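Local coordinates for nitroreductase (Mycolicibacterium smegmatis, PDB 6WTA), which binds the deazaflavin coenzyme F420 and probably uses its reduced form in hydride-transfer chemistry, as in F420H(2)-dependent quinone reductases, at residues Leu31-Val36 / Glu118-Tyr123; Phe38-Ala43 / Pro85-Gln90. All blocks are in the same frame, centred on the assembly; numbering follows the deposited sequence.

Interaction 1: residues Leu31-Val36 / Glu118-Tyr123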
loop_
_atom_site.group_PDB
_atom_site.type_symbol
_atom_site.label_atom_id
_atom_site.label_comp_id
_atom_site.label_asym_id
_atom_site.label_seq_id
_atom_site.Cartn_x
_atom_site.Cartn_y
_atom_site.Cartn_z
ATOM N N LEU A 31 3.025 12.479 -6.706
ATOM C CA LEU A 31 3.770 12.692 -7.946
ATOM C C LEU A 31 2.862 12.498 -9.159
ATOM O O LEU A 31 3.254 11.918 -10.177
ATOM C CB LEU A 31 4.996 11.779 -8.011
ATOM C CG LEU A 31 5.983 11.976 -6.855
ATOM C CD1 LEU A 31 7.176 11.034 -6.963
ATOM C CD2 LEU A 31 6.464 13.428 -6.773
ATOM N N ASP A 32 1.625 12.983 -9.032
ATOM C CA ASP A 32 0.614 12.989 -10.086
ATOM C C ASP A 32 0.066 11.602 -10.401
ATOM O O ASP A 32 -0.592 11.416 -11.431
ATOM C CB ASP A 32 1.158 13.636 -11.364
ATOM C CG ASP A 32 1.355 15.132 -11.220
ATOM O OD1 ASP A 32 0.397 15.820 -10.809
ATOM O OD2 ASP A 32 2.469 15.616 -11.504
ATOM N N ARG A 33 0.281 10.629 -9.522
ATOM C CA ARG A 33 -0.131 9.265 -9.794
ATOM C C ARG A 33 -1.159 8.788 -8.778
ATOM O O ARG A 33 -1.199 9.274 -7.641
ATOM C CB ARG A 33 1.085 8.331 -9.791
ATOM C CG ARG A 33 1.900 8.460 -11.066
ATOM C CD ARG A 33 3.357 8.066 -10.866
ATOM N NE ARG A 33 4.096 8.034 -12.129
ATOM C CZ ARG A 33 4.743 9.073 -12.648
ATOM N NH1 ARG A 33 4.748 10.242 -12.022
ATOM N NH2 ARG A 33 5.386 8.942 -13.800
ATOM N N PRO A 34 -2.026 7.860 -9.173
ATOM C CA PRO A 34 -3.146 7.470 -8.313
ATOM C C PRO A 34 -2.720 6.610 -7.131
ATOM O O PRO A 34 -1.687 5.933 -7.139
ATOM C CB PRO A 34 -4.060 6.681 -9.259
ATOM C CG PRO A 34 -3.143 6.158 -10.330
ATOM C CD PRO A 34 -2.083 7.223 -10.504
ATOM N N ILE A 35 -3.557 6.653 -6.095
ATOM C CA ILE A 35 -3.318 5.916 -4.868
ATOM C C ILE A 35 -4.582 5.155 -4.490
ATOM O O ILE A 35 -5.682 5.439 -4.971
ATOM C CB ILE A 35 -2.881 6.836 -3.703
ATOM C CG1 ILE A 35 -4.045 7.718 -3.251
ATOM C CG2 ILE A 35 -1.703 7.700 -4.118
ATOM C CD1 ILE A 35 -3.720 8.587 -2.042
ATOM N N VAL A 36 -4.403 4.167 -3.614
ATOM C CA VAL A 36 -5.493 3.377 -3.060
ATOM C C VAL A 36 -5.407 3.467 -1.544
ATOM O O VAL A 36 -4.330 3.684 -0.981
ATOM C CB VAL A 36 -5.425 1.906 -3.524
ATOM C CG1 VAL A 36 -5.730 1.791 -5.006
ATOM C CG2 VAL A 36 -4.055 1.312 -3.205
ATOM N N GLU A 118 6.161 0.406 -13.293
ATOM C CA GLU A 118 5.400 1.024 -14.371
ATOM C C GLU A 118 4.437 2.066 -13.818
ATOM O O GLU A 118 4.297 3.158 -14.378
ATOM C CB GLU A 118 4.639 -0.040 -15.160
ATOM C CG GLU A 118 5.511 -0.899 -16.063
ATOM C CD GLU A 118 4.725 -2.002 -16.756
ATOM O OE1 GLU A 118 3.510 -2.134 -16.494
ATOM O OE2 GLU A 118 5.325 -2.739 -17.568
ATOM N N ALA A 119 3.780 1.748 -12.703
ATOM C CA ALA A 119 2.816 2.669 -12.113
ATOM C C ALA A 119 3.512 3.818 -11.392
ATOM O O ALA A 119 3.019 4.953 -11.401
ATOM C CB ALA A 119 1.896 1.910 -11.154
ATOM N N TYR A 120 4.648 3.548 -10.754
ATOM C CA TYR A 120 5.304 4.531 -9.888
ATOM C C TYR A 120 6.807 4.400 -10.045
ATOM O O TYR A 120 7.468 3.661 -9.296
ATOM C CB TYR A 120 4.869 4.351 -8.431
ATOM C CG TYR A 120 5.313 5.435 -7.468
ATOM C CD1 TYR A 120 4.892 6.751 -7.621
ATOM C CD2 TYR A 120 6.131 5.135 -6.387
ATOM C CE1 TYR A 120 5.297 7.738 -6.735
ATOM C CE2 TYR A 120 6.539 6.111 -5.497
ATOM C CZ TYR A 120 6.118 7.413 -5.674
ATOM O OH TYR A 120 6.522 8.388 -4.787
ATOM N N PRO A 121 7.404 5.117 -10.996
ATOM C CA PRO A 121 8.822 4.918 -11.331
ATOM C C PRO A 121 9.741 5.063 -10.125
ATOM O O PRO A 121 10.777 4.386 -10.061
ATOM C CB PRO A 121 9.101 6.012 -12.373
ATOM C CG PRO A 121 7.766 6.250 -13.030
ATOM C CD PRO A 121 6.745 6.073 -11.921
ATOM N N PRO A 122 9.432 5.947 -9.172
ATOM C CA PRO A 122 10.349 6.101 -8.026
ATOM C C PRO A 122 10.562 4.827 -7.225
ATOM O O PRO A 122 11.545 4.754 -6.477
ATOM C CB PRO A 122 9.687 7.193 -7.178
ATOM C CG PRO A 122 8.911 8.013 -8.175
ATOM C CD PRO A 122 8.397 6.999 -9.187
ATOM N N TYR A 123 9.687 3.819 -7.348
ATOM C CA TYR A 123 9.956 2.549 -6.677
ATOM C C TYR A 123 11.326 2.011 -7.072
ATOM O O TYR A 123 12.038 1.424 -6.251
ATOM C CB TYR A 123 8.893 1.499 -7.019
ATOM C CG TYR A 123 7.596 1.560 -6.242
ATOM C CD1 TYR A 123 7.562 1.887 -4.892
ATOM C CD2 TYR A 123 6.398 1.280 -6.870
ATOM C CE1 TYR A 123 6.361 1.935 -4.203
ATOM C CE2 TYR A 123 5.204 1.326 -6.198
ATOM C CZ TYR A 123 5.185 1.654 -4.865
ATOM O OH TYR A 123 3.979 1.692 -4.206
HETATM O O HOH W 1 3.746 6.200 -14.340
#
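Arg33 reaches from segment 31-36 to the turn after helix 106-119, where its side chain meets Ala119, Tyr120 and Pro121. Its CG is anti to the carbonyl carbon (chi1 -76°), and the chain then runs extended from CG to NE, which carries the guanidinium across to that turn. CD arrives at the edge of the Tyr120 ring, 3.8 Å from Tyr120 CD1, and the guanidinium and ring planes stand 70° apart, so the two groups do not stack. Pro121 meets the guanidinium obliquely, with CD 3.3 Å from Arg33 NE. The carbonyl oxygen of Ala119 lies in the guanidinium plane, at its edge. Two hydrogen bonds limit the rotation of the group: Arg33 NH1 donates to Leu31 O at 2.9 Å, bent at the hydrogen (135°), and NE donates to a water that in turn donates to Glu118 O.

Leu31 makes the apolar part of the contact. Its side chain crosses that of Tyr120 at about a right angle, and Leu31 CD1 lies 3.8 Å from Tyr120 CE1 and 3.7 Å from Pro122 CG. Pro122 also lies on the tyrosine itself, with CD 3.7 Å above the centre of one ring face. Beyond this contact, Tyr120 OH is hydrogen-bonded to Tyr126 OH. The neighbouring Tyr123, whose ring has Tyr120 CD2 over its centre, hydrogen-bonds the coenzyme through OH.

The clear polar link between the segments is the water bridge, and van der Waals contact makes up much of the rest. The carbonyl groups beside the guanidinium probably favour its positive charge, while the Tyr120 ring edge borders the aliphatic CD of Arg33 and Pro121 lies against its guanidinium, close to the F420 pocket.

Interaction 2: residues Phe38-Ala43 / Pro85-Gln90; sequences FTTTGA and PTVSVQ
Phe38 lays its ring beside Val89, the two side chains pointing the same way from one sheet face. The Val89 methyl CG2, turned to the ring by lying anti to the backbone N (chi1 58°), makes an off-centre CH-pi contact, 4.1 Å from the centroid of the Phe38 ring and 29° off its normal. Val87 CG2 comes to the ring edge. Val139 of strand 136-139 touches both Phe38 and Val87. Replacing Phe38 by an alanine would probably open a gap beside Val89 and Val87 and leave the Val89 methyl without its aromatic partner.

The strands run antiparallel at 162°. Phe38 and Val89 form a non-hydrogen-bonded pair; Thr39 and Ser88 form the hydrogen-bonded one, with Thr39 N to Ser88 O at 3.0 Å and Ser88 N to Thr39 O at 3.2 Å. Their side chains lie on the other face, CB of Thr39 3.9 Å from CB of Ser88. Further along, waters replace direct bonding: one donates to Thr39 O and Thr86 O and accepts from Thr41 OG1, while a second accepts from Thr41 N and donates to Thr86 O. The ladder passes from direct to water-mediated pairing as the strand nears Gly42 and Ala43, which touch the coenzyme.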
loop_
_atom_site.group_PDB
_atom_site.type_symbol
_atom_site.label_atom_id
_atom_site.label_comp_id
_atom_site.label_asym_id
_atom_site.label_seq_id
_atom_site.Cartn_x
_atom_site.Cartn_y
_atom_site.Cartn_z
ATOM N N PHE A 38 -5.842 1.414 1.852
ATOM C CA PHE A 38 -5.966 0.120 2.501
ATOM C C PHE A 38 -6.373 0.293 3.956
ATOM O O PHE A 38 -5.924 1.222 4.636
ATOM C CB PHE A 38 -4.652 -0.655 2.438
ATOM C CG PHE A 38 -4.295 -1.127 1.069
ATOM C CD1 PHE A 38 -4.751 -2.346 0.611
ATOM C CD2 PHE A 38 -3.479 -0.367 0.254
ATOM C CE1 PHE A 38 -4.412 -2.792 -0.651
ATOM C CE2 PHE A 38 -3.136 -0.811 -1.005
ATOM C CZ PHE A 38 -3.606 -2.022 -1.459
ATOM N N THR A 39 -7.234 -0.606 4.422
ATOM C CA THR A 39 -7.557 -0.736 5.838
ATOM C C THR A 39 -6.830 -1.964 6.369
ATOM O O THR A 39 -7.016 -3.069 5.851
ATOM C CB THR A 39 -9.061 -0.867 6.067
ATOM O OG1 THR A 39 -9.751 0.191 5.388
ATOM C CG2 THR A 39 -9.372 -0.795 7.565
ATOM N N THR A 40 -6.010 -1.771 7.394
ATOM C CA THR A 40 -5.197 -2.829 7.977
ATOM C C THR A 40 -5.517 -2.952 9.463
ATOM O O THR A 40 -6.226 -2.122 10.037
ATOM C CB THR A 40 -3.708 -2.538 7.780
ATOM O OG1 THR A 40 -3.363 -1.353 8.507
ATOM C CG2 THR A 40 -3.394 -2.336 6.306
ATOM N N THR A 41 -4.968 -3.998 10.091
ATOM C CA THR A 41 -5.152 -4.249 11.517
ATOM C C THR A 41 -3.790 -4.383 12.184
ATOM O O THR A 41 -2.963 -5.195 11.751
ATOM C CB THR A 41 -5.969 -5.523 11.768
ATOM O OG1 THR A 41 -7.230 -5.431 11.095
ATOM C CG2 THR A 41 -6.202 -5.720 13.261
ATOM N N GLY A 42 -3.569 -3.613 13.248
ATOM C CA GLY A 42 -2.263 -3.598 13.883
ATOM C C GLY A 42 -1.965 -4.899 14.608
ATOM O O GLY A 42 -2.809 -5.454 15.315
ATOM N N ALA A 43 -0.728 -5.374 14.447
ATOM C CA ALA A 43 -0.373 -6.695 14.959
ATOM C C ALA A 43 -0.499 -6.763 16.472
ATOM O O ALA A 43 -0.888 -7.801 17.023
ATOM C CB ALA A 43 1.047 -7.061 14.525
ATOM N N PRO A 85 -3.473 -10.849 7.704
ATOM C CA PRO A 85 -3.517 -10.736 6.235
ATOM C C PRO A 85 -4.818 -10.163 5.694
ATOM O O PRO A 85 -4.855 -9.783 4.516
ATOM C CB PRO A 85 -3.311 -12.185 5.758
ATOM C CG PRO A 85 -2.784 -12.941 6.965
ATOM C CD PRO A 85 -3.389 -12.249 8.155
ATOM N N THR A 86 -5.876 -10.074 6.497
ATOM C CA THR A 86 -7.148 -9.559 6.000
ATOM C C THR A 86 -7.086 -8.038 5.922
ATOM O O THR A 86 -6.860 -7.364 6.936
ATOM C CB THR A 86 -8.307 -9.997 6.892
ATOM O OG1 THR A 86 -8.409 -11.425 6.893
ATOM C CG2 THR A 86 -9.617 -9.401 6.379
ATOM N N VAL A 87 -7.295 -7.502 4.717
ATOM C CA VAL A 87 -7.280 -6.069 4.467
ATOM C C VAL A 87 -8.495 -5.710 3.621
ATOM O O VAL A 87 -9.110 -6.561 2.976
ATOM C CB VAL A 87 -5.983 -5.616 3.754
ATOM C CG1 VAL A 87 -4.752 -6.080 4.527
ATOM C CG2 VAL A 87 -5.947 -6.132 2.318
ATOM N N SER A 88 -8.840 -4.427 3.637
ATOM C CA SER A 88 -9.781 -3.847 2.695
ATOM C C SER A 88 -9.008 -2.939 1.750
ATOM O O SER A 88 -7.959 -2.401 2.110
ATOM C CB SER A 88 -10.868 -3.043 3.410
ATOM O OG SER A 88 -11.596 -3.855 4.309
ATOM N N VAL A 89 -9.514 -2.767 0.536
ATOM C CA VAL A 89 -8.885 -1.872 -0.425
ATOM C C VAL A 89 -9.961 -1.006 -1.063
ATOM O O VAL A 89 -10.996 -1.517 -1.508
ATOM C CB VAL A 89 -8.082 -2.645 -1.494
ATOM C CG1 VAL A 89 -8.965 -3.618 -2.243
ATOM C CG2 VAL A 89 -7.410 -1.665 -2.445
ATOM N N GLN A 90 -9.727 0.302 -1.079
ATOM C CA GLN A 90 -10.609 1.261 -1.724
ATOM C C GLN A 90 -9.888 1.834 -2.934
ATOM O O GLN A 90 -8.828 2.456 -2.794
ATOM C CB GLN A 90 -11.008 2.377 -0.759
ATOM C CG GLN A 90 -11.903 3.423 -1.384
ATOM C CD GLN A 90 -12.342 4.485 -0.395
ATOM O OE1 GLN A 90 -12.335 4.259 0.818
ATOM N NE2 GLN A 90 -12.725 5.651 -0.907
HETATM O O HOH W 2 -7.681 -5.018 8.138
HETATM O O HOH W 3 -4.231 -6.076 8.190
#

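Overall arrangement
Both contacts use strand 33-41, at different points along it, and their centres lie about 20 Å apart on opposite sides of the chain's centre. Interaction 1 is a surface contact that joins the N-terminal part of strand 33-41 to the turn between helices 106-119 and 122-127. Interaction 2 is partly buried and pairs the strand's later part with its sheet neighbour 86-91. The chemistry follows: a charged side chain, prolines and a bridging water in the first; direct backbone bonds, an apolar face and two bridging waters in the second. They meet where Val36 packs on Val89 and Gln90. Ile35 on the strand and Gly42 and Ala43 in the loop after it all belong to the F420 pocket.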